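Local coordinates for protein ornithine carbamoyltransferase, mitochondrial (Coccidioides immitis, PDB 3SDS) that catalyses the transfer of a carbamoyl group from carbamoyl phosphate to L-ornithine, giving L-citrulline and phosphate in arginine biosynthesis, at residues K235-E238 against G244-T247. Numbering follows the deposited sequence.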
# COMPACT_ATOMS: atom_id res chain seq x y z
N LYS A 235 -33.64 24.02 1.99
CA LYS A 235 -34.39 22.74 2.12
C LYS A 235 -34.08 22.01 3.43
O LYS A 235 -34.95 21.33 4.00
CB LYS A 235 -34.14 21.80 0.93
N ALA A 236 -32.84 22.15 3.89
CA ALA A 236 -32.41 21.63 5.19
C ALA A 236 -33.14 22.27 6.38
O ALA A 236 -33.19 21.68 7.47
CB ALA A 236 -30.90 21.75 5.34
N ARG A 237 -33.73 23.45 6.18
CA ARG A 237 -34.53 24.09 7.23
C ARG A 237 -35.77 23.29 7.63
O ARG A 237 -36.11 23.26 8.81
CB ARG A 237 -34.93 25.50 6.83
CG ARG A 237 -33.86 26.51 7.16
CD ARG A 237 -34.01 27.78 6.33
NE ARG A 237 -33.40 28.91 7.03
CZ ARG A 237 -34.03 29.66 7.93
NH1 ARG A 237 -35.31 29.42 8.22
NH2 ARG A 237 -33.40 30.67 8.53
N GLU A 238 -36.40 22.64 6.66
CA GLU A 238 -37.66 21.89 6.85
C GLU A 238 -37.67 20.87 8.02
O GLU A 238 -36.80 19.99 8.12
CB GLU A 238 -38.02 21.21 5.52
CG GLU A 238 -39.40 20.58 5.44
CD GLU A 238 -40.07 20.83 4.09
OE1 GLU A 238 -39.40 21.42 3.21
OE2 GLU A 238 -41.26 20.47 3.93
N GLY A 244 -30.66 26.98 11.96
CA GLY A 244 -29.61 28.00 11.84
C GLY A 244 -29.78 28.97 10.67
O GLY A 244 -30.11 28.56 9.54
N ASN A 245 -29.54 30.26 10.93
CA ASN A 245 -29.78 31.31 9.94
C ASN A 245 -28.57 31.63 9.06
O ASN A 245 -27.44 31.58 9.53
CB ASN A 245 -30.25 32.56 10.64
CG ASN A 245 -31.57 32.35 11.36
OD1 ASN A 245 -32.53 31.84 10.78
ND2 ASN A 245 -31.63 32.74 12.64
N LEU A 246 -28.81 31.96 7.78
CA LEU A 246 -27.73 32.34 6.85
C LEU A 246 -27.60 33.85 6.55
O LEU A 246 -28.59 34.53 6.22
CB LEU A 246 -27.85 31.58 5.54
CG LEU A 246 -26.65 31.73 4.61
CD1 LEU A 246 -25.37 31.21 5.29
CD2 LEU A 246 -26.88 31.03 3.29
N THR A 247 -26.36 34.34 6.62
CA THR A 247 -26.03 35.73 6.33
C THR A 247 -24.93 35.81 5.26
O THR A 247 -23.90 35.13 5.37
CB THR A 247 -25.63 36.48 7.63
OG1 THR A 247 -26.82 36.76 8.37
CG2 THR A 247 -24.88 37.80 7.36
O HOH W 1 -31.02 30.17 5.85
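R237 reaches across to N245 with its guanidinium. NH2 of R237 lies 2.7 Å from OD1 of N245, which sits at the guanidinium edge, near its plane. The two flat groups are tilted by 30°, and the side chains cross at about a right angle. R237 spans the gap because its chain is extended from CG to NE. CG of N245 is anti to the carbonyl carbon (chi1 -63°), and OD1 is turned back to the arginine although CB points away from it. A water accepts from NE of R237 at 2.9 Å and, weakly, from N of L246 at 3.4 Å, a loose second link. Between the segments 101 Å² is buried. The contact lies in a beta-alpha-beta unit of the ornithine-binding domain. Helix 227-237 leads into the turn, and the chain returns as strand 246-249, beside strand 214-218 and, within this chain, outermost in the five-stranded parallel sheet. G244 is buried, but R237 does not press on it. NH2 of R237 is 4.0 Å from O of G244, obliquely. The G244 backbone hydrogen-bonds with T209, that of N245 with V215, and N of N245 with OD1 of N214. The N245 side chain lies on the exposed side.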